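Side-chain contacts in putative glucoamylase (Bacteroides caccae ATCC 43185, PDB 4QT9), which probably hydrolyses glycosidic bonds of starch-like or related glucans, with its catalytic domain built as an alpha/alpha toroid: residues M25-R30 against K368-F373; V136-L141 against V173-Y178; N184-H189 against M209-L214. All coordinates share one frame; numbering follows the deposited sequence. Where two conformers were deposited one is given.

Interaction 1 of 3, residues M25-R30 against K368-F373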
loop_
_atom_site.group_PDB
_atom_site.type_symbol
_atom_site.label_atom_id
_atom_site.label_comp_id
_atom_site.label_asym_id
_atom_site.label_seq_id
_atom_site.Cartn_x
_atom_site.Cartn_y
_atom_site.Cartn_z
HETATM N N MSE A 25 -7.573 -15.395 11.685
HETATM C CA MSE A 25 -6.877 -14.853 10.525
HETATM C C MSE A 25 -7.524 -15.319 9.228
HETATM O O MSE A 25 -7.693 -14.510 8.315
HETATM C CB MSE A 25 -5.401 -15.229 10.547
HETATM C CG MSE A 25 -4.604 -14.457 11.607
HETATM SE SE MSE A 25 -2.708 -14.792 11.404
HETATM C CE MSE A 25 -2.615 -16.672 11.978
ATOM N N ASP A 26 -7.950 -16.595 9.171
ATOM C CA ASP A 26 -8.622 -17.168 7.997
ATOM C C ASP A 26 -9.896 -16.380 7.644
ATOM O O ASP A 26 -10.071 -15.981 6.484
ATOM C CB ASP A 26 -8.960 -18.647 8.231
ATOM C CG ASP A 26 -8.010 -19.609 7.526
ATOM O OD1 ASP A 26 -7.815 -19.461 6.279
ATOM O OD2 ASP A 26 -7.482 -20.530 8.207
ATOM N N THR A 27 -10.762 -16.129 8.653
ATOM C CA THR A 27 -12.001 -15.343 8.502
ATOM C C THR A 27 -11.704 -13.905 8.023
ATOM O O THR A 27 -12.360 -13.446 7.093
ATOM C CB THR A 27 -12.776 -15.310 9.835
ATOM O OG1 THR A 27 -13.008 -16.650 10.253
ATOM C CG2 THR A 27 -14.094 -14.542 9.738
ATOM N N VAL A 28 -10.745 -13.199 8.673
ATOM C CA VAL A 28 -10.397 -11.812 8.320
ATOM C C VAL A 28 -9.874 -11.796 6.868
ATOM O O VAL A 28 -10.305 -10.953 6.074
ATOM C CB VAL A 28 -9.409 -11.160 9.335
ATOM C CG1 VAL A 28 -8.923 -9.774 8.862
ATOM C CG2 VAL A 28 -10.061 -11.059 10.718
ATOM N N GLN A 29 -9.033 -12.772 6.512
ATOM C CA GLN A 29 -8.474 -12.880 5.160
ATOM C C GLN A 29 -9.548 -13.140 4.131
ATOM O O GLN A 29 -9.600 -12.397 3.153
ATOM C CB GLN A 29 -7.413 -13.967 5.081
ATOM C CG GLN A 29 -6.088 -13.471 4.589
ATOM C CD GLN A 29 -5.144 -14.624 4.409
ATOM O OE1 GLN A 29 -5.000 -15.511 5.274
ATOM N NE2 GLN A 29 -4.527 -14.655 3.260
ATOM N N ARG A 30 -10.414 -14.160 4.354
ATOM C CA ARG A 30 -11.484 -14.496 3.411
ATOM C C ARG A 30 -12.397 -13.294 3.135
ATOM O O ARG A 30 -12.680 -13.010 1.969
ATOM C CB ARG A 30 -12.311 -15.695 3.893
ATOM C CG ARG A 30 -12.203 -16.890 2.954
ATOM C CD ARG A 30 -13.537 -17.420 2.461
ATOM N NE ARG A 30 -13.375 -18.390 1.371
ATOM C CZ ARG A 30 -13.092 -19.684 1.534
ATOM N NH1 ARG A 30 -12.914 -20.184 2.751
ATOM N NH2 ARG A 30 -12.978 -20.483 0.482
ATOM N N LYS A 368 -20.720 -4.051 14.037
ATOM C CA LYS A 368 -20.520 -2.605 13.947
ATOM C C LYS A 368 -19.118 -2.245 13.361
ATOM O O LYS A 368 -18.997 -1.173 12.769
ATOM C CB LYS A 368 -20.777 -1.915 15.309
ATOM C CG LYS A 368 -19.618 -1.939 16.291
ATOM C CD LYS A 368 -20.102 -1.725 17.701
ATOM C CE LYS A 368 -19.005 -1.260 18.580
ATOM N NZ LYS A 368 -19.391 -1.267 19.995
ATOM N N VAL A 369 -18.086 -3.124 13.496
ATOM C CA VAL A 369 -16.745 -2.836 12.917
ATOM C C VAL A 369 -16.323 -3.929 11.904
ATOM O O VAL A 369 -15.578 -3.622 10.977
ATOM C CB VAL A 369 -15.604 -2.565 13.937
ATOM C CG1 VAL A 369 -15.875 -1.318 14.778
ATOM C CG2 VAL A 369 -15.323 -3.779 14.813
ATOM N N PHE A 370 -16.810 -5.184 12.067
ATOM C CA PHE A 370 -16.448 -6.264 11.160
ATOM C C PHE A 370 -17.607 -6.535 10.196
ATOM O O PHE A 370 -18.565 -7.215 10.553
ATOM C CB PHE A 370 -16.021 -7.526 11.942
ATOM C CG PHE A 370 -15.394 -8.604 11.077
ATOM C CD1 PHE A 370 -14.191 -8.377 10.415
ATOM C CD2 PHE A 370 -15.993 -9.854 10.956
ATOM C CE1 PHE A 370 -13.605 -9.371 9.635
ATOM C CE2 PHE A 370 -15.406 -10.852 10.167
ATOM C CZ PHE A 370 -14.207 -10.600 9.520
ATOM N N GLY A 371 -17.532 -5.947 9.008
ATOM C CA GLY A 371 -18.591 -6.060 8.006
ATOM C C GLY A 371 -18.428 -7.152 6.962
ATOM O O GLY A 371 -17.612 -8.062 7.141
ATOM N N PRO A 372 -19.204 -7.079 5.842
ATOM C CA PRO A 372 -19.132 -8.147 4.825
ATOM C C PRO A 372 -17.771 -8.293 4.135
ATOM O O PRO A 372 -17.391 -9.421 3.843
ATOM C CB PRO A 372 -20.219 -7.757 3.806
ATOM C CG PRO A 372 -20.482 -6.308 4.056
ATOM C CD PRO A 372 -20.250 -6.090 5.510
ATOM N N PHE A 373 -17.033 -7.181 3.901
ATOM C CA PHE A 373 -15.716 -7.196 3.245
ATOM C C PHE A 373 -14.547 -6.982 4.244
ATOM O O PHE A 373 -13.492 -6.469 3.868
ATOM C CB PHE A 373 -15.655 -6.141 2.118
ATOM C CG PHE A 373 -16.610 -6.346 0.961
ATOM C CD1 PHE A 373 -17.194 -7.589 0.727
ATOM C CD2 PHE A 373 -16.893 -5.308 0.083
ATOM C CE1 PHE A 373 -18.061 -7.782 -0.342
ATOM C CE2 PHE A 373 -17.761 -5.502 -0.988
ATOM C CZ PHE A 373 -18.338 -6.738 -1.193
#
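Thr27 and Val28, neighbours on helix 21-37, each present one methyl to the far end of the Phe370 ring, which projects from the short strand 370-371. CG2 of Thr27 lies 3.9 Å from CE2 of Phe370 and at the same range from CZ of that ring. Beyond CZ, CG2 of Val28 stands 4.1 Å from CE1 of Phe370. Both methyls come in at a slant, from the same side of the ring plane. The phenyl reaches the helix because its CG is anti to the backbone N (chi1 -170°), carrying the ring out from the strand. Thr27 divides its branches by chemistry: CG2 turns to the ring, while OG1 hydrogen-bonds to O of Ala23, one turn earlier in the same helix.

Further out, Tyr363 of helix 352-364 meets Phe370 edge-to-face and also touches Thr27. Met359 of that helix and Ile402 of helix 392-406 pack on Val28. Arg31 of helix 21-37 touches Phe370 and donates to O of Gly371. The 25-30/368-373 contact itself is wholly apolar: the side chain of Thr27 takes part through its methyl alone, its hydroxyl being satisfied within its own helix.

Interaction 2 of 3, residues V136-L141 against V173-Y178; sequences VETAFL and VDWDWY
Trp175 and Thr138 bury the most surface here, with Ala139 of helix 135-152 next. The indole projects from the loop after helix 157-172 and brings the outer corner of its six-membered ring to the helix: CH2 of Trp175 is 3.9 Å from CA of Ala139, which lies at the ring edge and in its plane. CB of Ala139 is a little farther off, 4.2 Å from CZ3 of Trp175. The small side chain of Ala139 probably helps the ring to come so close to the helix backbone. CG of Trp175 stands anti to its carbonyl carbon (chi1 -49°), and from there the ring sweeps back to the helix although the first bond of the side chain does not aim at it.

Thr138 runs past the indole in the opposite direction. Its CG2 touches CH2 of Trp175 at 4.0 Å and meets CG1 of Val173 tip to tip at 3.8 Å. That same Val173 methyl lies 3.5 Å above the centre of the Trp175 ring, so one branch both receives the threonine and covers an indole face. The hydroxyl of Thr138 looks elsewhere, bonding O of Asp134 and N of Tyr112.

Past the tryptophan the chain turns through an Asx motif, N of Trp177 to OD1 of Asp174 (3.0 Å), the donor coming from above the carboxylate plane, and enters a 3-10 segment. Trp175 also touches Ala215 of helix 209-217 and Leu135 and Met142 of helix 135-152, so the indole is inserted where these two helices meet the loop that leads on to strand 189-190.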
loop_
_atom_site.group_PDB
_atom_site.type_symbol
_atom_site.label_atom_id
_atom_site.label_comp_id
_atom_site.label_asym_id
_atom_site.label_seq_id
_atom_site.Cartn_x
_atom_site.Cartn_y
_atom_site.Cartn_z
ATOM N N VAL A 136 3.988 7.527 -7.621
ATOM C CA VAL A 136 3.876 6.784 -6.362
ATOM C C VAL A 136 2.801 5.710 -6.508
ATOM O O VAL A 136 3.023 4.558 -6.166
ATOM C CB VAL A 136 3.566 7.754 -5.212
ATOM C CG1 VAL A 136 3.260 6.999 -3.923
ATOM C CG2 VAL A 136 4.720 8.728 -5.025
ATOM N N GLU A 137 1.651 6.081 -7.050
ATOM C CA GLU A 137 0.544 5.167 -7.294
ATOM C C GLU A 137 0.928 4.110 -8.341
ATOM O O GLU A 137 0.573 2.937 -8.190
ATOM C CB GLU A 137 -0.673 5.975 -7.738
ATOM C CG GLU A 137 -1.360 6.666 -6.576
ATOM C CD GLU A 137 -2.349 5.773 -5.851
ATOM O OE1 GLU A 137 -3.452 5.535 -6.400
ATOM O OE2 GLU A 137 -2.002 5.280 -4.753
ATOM N N THR A 138 1.718 4.507 -9.348
ATOM C CA THR A 138 2.237 3.591 -10.383
ATOM C C THR A 138 3.142 2.514 -9.731
ATOM O O THR A 138 3.042 1.331 -10.060
ATOM C CB THR A 138 2.984 4.375 -11.467
ATOM O OG1 THR A 138 2.068 5.260 -12.094
ATOM C CG2 THR A 138 3.617 3.466 -12.522
ATOM N N ALA A 139 3.960 2.934 -8.761
ATOM C CA ALA A 139 4.885 2.050 -8.058
ATOM C C ALA A 139 4.126 0.982 -7.250
ATOM O O ALA A 139 4.511 -0.188 -7.298
ATOM C CB ALA A 139 5.779 2.860 -7.168
ATOM N N PHE A 140 3.054 1.372 -6.536
ATOM C CA PHE A 140 2.193 0.460 -5.771
ATOM C C PHE A 140 1.464 -0.510 -6.711
ATOM O O PHE A 140 1.354 -1.679 -6.395
ATOM C CB PHE A 140 1.197 1.227 -4.876
ATOM C CG PHE A 140 1.886 2.039 -3.790
ATOM C CD1 PHE A 140 2.998 1.539 -3.124
ATOM C CD2 PHE A 140 1.434 3.306 -3.456
ATOM C CE1 PHE A 140 3.656 2.297 -2.160
ATOM C CE2 PHE A 140 2.081 4.060 -2.467
ATOM C CZ PHE A 140 3.197 3.559 -1.834
ATOM N N LEU A 141 1.060 -0.072 -7.874
ATOM C CA LEU A 141 0.447 -0.985 -8.858
ATOM C C LEU A 141 1.487 -1.973 -9.389
ATOM O O LEU A 141 1.194 -3.177 -9.506
ATOM C CB LEU A 141 -0.184 -0.180 -10.010
ATOM C CG LEU A 141 -0.854 -0.948 -11.170
ATOM C CD1 LEU A 141 -2.060 -1.823 -10.705
ATOM C CD2 LEU A 141 -1.380 0.019 -12.193
ATOM N N VAL A 173 6.699 1.546 -18.372
ATOM C CA VAL A 173 6.753 2.672 -17.400
ATOM C C VAL A 173 8.066 3.443 -17.543
ATOM O O VAL A 173 9.141 2.902 -17.242
ATOM C CB VAL A 173 6.518 2.305 -15.913
ATOM C CG1 VAL A 173 6.440 3.575 -15.059
ATOM C CG2 VAL A 173 5.254 1.467 -15.740
ATOM N N ASP A 174 7.965 4.725 -17.973
ATOM C CA ASP A 174 9.164 5.557 -18.151
ATOM C C ASP A 174 9.494 6.305 -16.842
ATOM O O ASP A 174 9.190 7.506 -16.710
ATOM C CB ASP A 174 9.015 6.528 -19.337
ATOM C CG ASP A 174 10.314 7.231 -19.769
ATOM O OD1 ASP A 174 11.307 7.192 -19.002
ATOM O OD2 ASP A 174 10.333 7.819 -20.860
ATOM N N TRP A 175 10.122 5.588 -15.877
ATOM C CA TRP A 175 10.476 6.183 -14.570
ATOM C C TRP A 175 11.422 7.375 -14.768
ATOM O O TRP A 175 11.270 8.406 -14.110
ATOM C CB TRP A 175 11.132 5.146 -13.625
ATOM C CG TRP A 175 10.378 3.858 -13.518
ATOM C CD1 TRP A 175 10.528 2.751 -14.300
ATOM C CD2 TRP A 175 9.284 3.575 -12.621
ATOM N NE1 TRP A 175 9.638 1.771 -13.911
ATOM C CE2 TRP A 175 8.864 2.251 -12.880
ATOM C CE3 TRP A 175 8.661 4.293 -11.578
ATOM C CZ2 TRP A 175 7.809 1.644 -12.168
ATOM C CZ3 TRP A 175 7.610 3.698 -10.882
ATOM C CH2 TRP A 175 7.219 2.381 -11.153
ATOM N N ASP A 176 12.368 7.236 -15.724
ATOM C CA ASP A 176 13.386 8.236 -16.002
ATOM C C ASP A 176 12.766 9.567 -16.435
ATOM O O ASP A 176 13.326 10.611 -16.119
ATOM C CB ASP A 176 14.373 7.711 -17.052
ATOM C CG ASP A 176 15.514 8.654 -17.330
ATOM O OD1 ASP A 176 16.524 8.599 -16.587
ATOM O OD2 ASP A 176 15.408 9.441 -18.299
ATOM N N TRP A 177 11.637 9.545 -17.141
ATOM C CA TRP A 177 10.952 10.787 -17.527
ATOM C C TRP A 177 10.646 11.666 -16.300
ATOM O O TRP A 177 10.749 12.882 -16.376
ATOM C CB TRP A 177 9.631 10.479 -18.268
ATOM C CG TRP A 177 8.797 11.698 -18.519
ATOM C CD1 TRP A 177 7.797 12.179 -17.728
ATOM C CD2 TRP A 177 9.041 12.700 -19.511
ATOM N NE1 TRP A 177 7.355 13.391 -18.209
ATOM C CE2 TRP A 177 8.080 13.718 -19.324
ATOM C CE3 TRP A 177 9.933 12.800 -20.596
ATOM C CZ2 TRP A 177 7.991 14.829 -20.168
ATOM C CZ3 TRP A 177 9.833 13.896 -21.448
ATOM C CH2 TRP A 177 8.884 14.904 -21.220
ATOM N N TYR A 178 10.248 11.046 -15.189
ATOM C CA TYR A 178 9.823 11.713 -13.973
ATOM C C TYR A 178 10.999 12.314 -13.177
ATOM O O TYR A 178 10.788 12.848 -12.102
ATOM C CB TYR A 178 8.962 10.752 -13.146
ATOM C CG TYR A 178 7.575 10.583 -13.755
ATOM C CD1 TYR A 178 7.378 9.786 -14.880
ATOM C CD2 TYR A 178 6.470 11.245 -13.224
ATOM C CE1 TYR A 178 6.125 9.692 -15.494
ATOM C CE2 TYR A 178 5.210 11.140 -13.816
ATOM C CZ TYR A 178 5.052 10.391 -14.977
ATOM O OH TYR A 178 3.819 10.267 -15.578
#

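Interaction 3 of 3, residues N184-H189 against M209-L214; sequences NVLYWH and MIMYIL
Helix 209-217 is joined to the extended loop leading into strand 189-190 by Tyr212, whose side chain lies against Leu186 and ends at the loop backbone. N of Leu186 donates to OH of Tyr212 over 3.1 Å, and the bond is nearly straight at 168°. The two side chains run past each other in opposite directions, and this brings CD1 of Leu186 over one face of the phenol, 3.8 Å from the ring centroid and 16° off the normal: a CH-pi contact. CG of Leu186 adds to it, 3.9 Å from CE1 of Tyr212.

The ring is thus gripped twice by one residue, at the hydroxyl by its amide and over the face by its side chain. The first torsion of Tyr212, with CG anti to the carbonyl carbon (chi1 -84°), lets the ring extend to the loop. CG2 of Val185 comes obliquely to OH of Tyr212 at 3.5 Å. From the preceding helix position, CE of Met211, a selenomethionine, reaches CD1 of Leu186 at 4.2 Å; its chain bends at the last torsion to bring that methyl round.

The phenol also donates to O of Ile202, whose backbone is itself hydrogen-bonded to Leu186, so the hydroxyl links two neighbouring, hydrogen-bonded backbone segments. A phenylalanine in place of Tyr212 would probably leave N of Leu186 without its acceptor and O of Ile202 without this donor, inside a buried contact. With Trp232 against the ring on the helix 225-232 side, the arrangement is consistent with an alpha/alpha toroid, a buried tyrosine here tying a helix to an interhelical loop.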
loop_
_atom_site.group_PDB
_atom_site.type_symbol
_atom_site.label_atom_id
_atom_site.label_comp_id
_atom_site.label_asym_id
_atom_site.label_seq_id
_atom_site.Cartn_x
_atom_site.Cartn_y
_atom_site.Cartn_z
ATOM N N ASN A 184 18.501 14.492 -10.211
ATOM C CA ASN A 184 18.762 13.287 -9.399
ATOM C C ASN A 184 17.730 13.161 -8.282
ATOM O O ASN A 184 18.044 13.176 -7.093
ATOM C CB ASN A 184 20.195 13.277 -8.871
ATOM C CG ASN A 184 21.176 13.058 -9.986
ATOM O OD1 ASN A 184 20.992 12.191 -10.851
ATOM N ND2 ASN A 184 22.194 13.873 -10.032
ATOM N N VAL A 185 16.470 13.028 -8.702
ATOM C CA VAL A 185 15.281 12.928 -7.839
ATOM C C VAL A 185 14.116 12.520 -8.733
ATOM O O VAL A 185 14.158 12.768 -9.946
ATOM C CB VAL A 185 15.013 14.284 -7.106
ATOM C CG1 VAL A 185 14.615 15.393 -8.095
ATOM C CG2 VAL A 185 13.975 14.133 -5.985
ATOM N N LEU A 186 13.074 11.929 -8.143
ATOM C CA LEU A 186 11.855 11.588 -8.869
ATOM C C LEU A 186 10.735 12.511 -8.431
ATOM O O LEU A 186 10.547 12.710 -7.234
ATOM C CB LEU A 186 11.450 10.117 -8.629
ATOM C CG LEU A 186 12.386 9.065 -9.204
ATOM C CD1 LEU A 186 12.092 7.707 -8.604
ATOM C CD2 LEU A 186 12.285 9.038 -10.735
ATOM N N TYR A 187 9.996 13.065 -9.391
ATOM C CA TYR A 187 8.826 13.903 -9.114
ATOM C C TYR A 187 7.582 13.023 -9.037
ATOM O O TYR A 187 7.470 12.020 -9.752
ATOM C CB TYR A 187 8.667 14.995 -10.180
ATOM C CG TYR A 187 9.636 16.138 -9.991
ATOM C CD1 TYR A 187 10.961 16.037 -10.417
ATOM C CD2 TYR A 187 9.233 17.325 -9.387
ATOM C CE1 TYR A 187 11.864 17.081 -10.225
ATOM C CE2 TYR A 187 10.131 18.373 -9.181
ATOM C CZ TYR A 187 11.442 18.252 -9.617
ATOM O OH TYR A 187 12.317 19.290 -9.445
ATOM N N TRP A 188 6.651 13.378 -8.145
ATOM C CA TRP A 188 5.435 12.621 -7.924
ATOM C C TRP A 188 4.512 12.627 -9.157
ATOM O O TRP A 188 3.965 11.576 -9.519
ATOM C CB TRP A 188 4.681 13.213 -6.702
ATOM C CG TRP A 188 3.700 12.278 -6.053
ATOM C CD1 TRP A 188 2.665 11.617 -6.660
ATOM C CD2 TRP A 188 3.571 12.021 -4.644
ATOM N NE1 TRP A 188 1.941 10.912 -5.727
ATOM C CE2 TRP A 188 2.452 11.171 -4.476
ATOM C CE3 TRP A 188 4.294 12.433 -3.501
ATOM C CZ2 TRP A 188 2.066 10.684 -3.219
ATOM C CZ3 TRP A 188 3.939 11.918 -2.265
ATOM C CH2 TRP A 188 2.839 11.053 -2.129
ATOM N N HIS A 189 4.326 13.821 -9.775
ATOM C CA HIS A 189 3.400 14.022 -10.886
ATOM C C HIS A 189 3.957 14.637 -12.138
ATOM O O HIS A 189 4.925 15.397 -12.126
ATOM C CB HIS A 189 2.239 14.946 -10.468
ATOM C CG HIS A 189 1.739 14.755 -9.076
ATOM N ND1 HIS A 189 2.274 15.470 -8.025
ATOM C CD2 HIS A 189 0.724 13.989 -8.619
ATOM C CE1 HIS A 189 1.563 15.117 -6.965
ATOM N NE2 HIS A 189 0.650 14.203 -7.274
HETATM N N MSE A 209 9.266 4.630 -0.670
HETATM C CA MSE A 209 10.571 4.017 -0.962
HETATM C C MSE A 209 10.557 3.040 -2.173
HETATM O O MSE A 209 11.459 3.129 -3.001
HETATM C CB MSE A 209 11.182 3.309 0.265
HETATM C CG MSE A 209 12.651 2.895 0.052
HETATM SE SE MSE A 209 13.466 2.349 1.740
HETATM C CE MSE A 209 12.863 0.552 1.803
ATOM N N ILE A 210 9.553 2.134 -2.276
ATOM C CA ILE A 210 9.439 1.138 -3.350
ATOM C C ILE A 210 9.432 1.824 -4.748
ATOM O O ILE A 210 9.846 1.217 -5.740
ATOM C CB ILE A 210 8.205 0.184 -3.131
ATOM C CG1 ILE A 210 8.318 -1.155 -3.908
ATOM C CG2 ILE A 210 6.847 0.860 -3.421
ATOM C CD1 ILE A 210 9.613 -2.017 -3.587
HETATM N N MSE A 211 8.990 3.086 -4.823
HETATM C CA MSE A 211 8.992 3.820 -6.101
HETATM C C MSE A 211 10.450 4.030 -6.617
HETATM O O MSE A 211 10.697 3.864 -7.804
HETATM C CB MSE A 211 8.255 5.160 -5.948
HETATM C CG MSE A 211 8.142 5.928 -7.251
HETATM SE SE MSE A 211 7.828 7.808 -6.870
HETATM C CE MSE A 211 9.199 8.111 -5.604
ATOM N N TYR A 212 11.397 4.371 -5.720
ATOM C CA TYR A 212 12.822 4.495 -6.072
ATOM C C TYR A 212 13.436 3.130 -6.355
ATOM O O TYR A 212 14.301 3.043 -7.217
ATOM C CB TYR A 212 13.605 5.172 -4.924
ATOM C CG TYR A 212 13.535 6.677 -4.977
ATOM C CD1 TYR A 212 14.444 7.408 -5.731
ATOM C CD2 TYR A 212 12.537 7.372 -4.305
ATOM C CE1 TYR A 212 14.351 8.794 -5.824
ATOM C CE2 TYR A 212 12.422 8.759 -4.410
ATOM C CZ TYR A 212 13.327 9.464 -5.180
ATOM O OH TYR A 212 13.263 10.832 -5.254
ATOM N N ILE A 213 13.042 2.063 -5.613
ATOM C CA ILE A 213 13.608 0.714 -5.869
ATOM C C ILE A 213 13.171 0.242 -7.284
ATOM O O ILE A 213 14.023 -0.198 -8.056
ATOM C CB ILE A 213 13.253 -0.306 -4.745
ATOM C CG1 ILE A 213 14.091 0.005 -3.458
ATOM C CG2 ILE A 213 13.464 -1.768 -5.199
ATOM C CD1 ILE A 213 13.417 -0.330 -2.228
ATOM N N LEU A 214 11.880 0.383 -7.638
ATOM C CA LEU A 214 11.364 -0.000 -8.976
ATOM C C LEU A 214 11.923 0.909 -10.082
ATOM O O LEU A 214 12.224 0.423 -11.165
ATOM C CB LEU A 214 9.840 0.023 -8.984
ATOM C CG LEU A 214 9.176 -1.034 -8.114
ATOM C CD1 LEU A 214 7.693 -0.805 -8.054
ATOM C CD2 LEU A 214 9.518 -2.461 -8.597
#

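In the fold
All three contacts are buried, yet they divide between two regions of the chain. Interactions 2 and 3 are neighbours, their centres 7 Å apart: helix 135-152 packs on helix 209-217 through Ala139 and Met211, Val136 meets Trp188, and the two loop segments are probably hydrogen-bonded from N of Tyr187 to O of Tyr178. Interaction 1 lies across the chain's centre, about 32 Å from interaction 2 centre to centre, and closes a far longer span of sequence. Chemistry does not simply follow place: interactions 1 and 2 are apolar across their segments, with threonine hydroxyls turned to other partners, whereas neighbouring interaction 3 pairs a methyl over an aromatic face with the only hydrogen bond between segments.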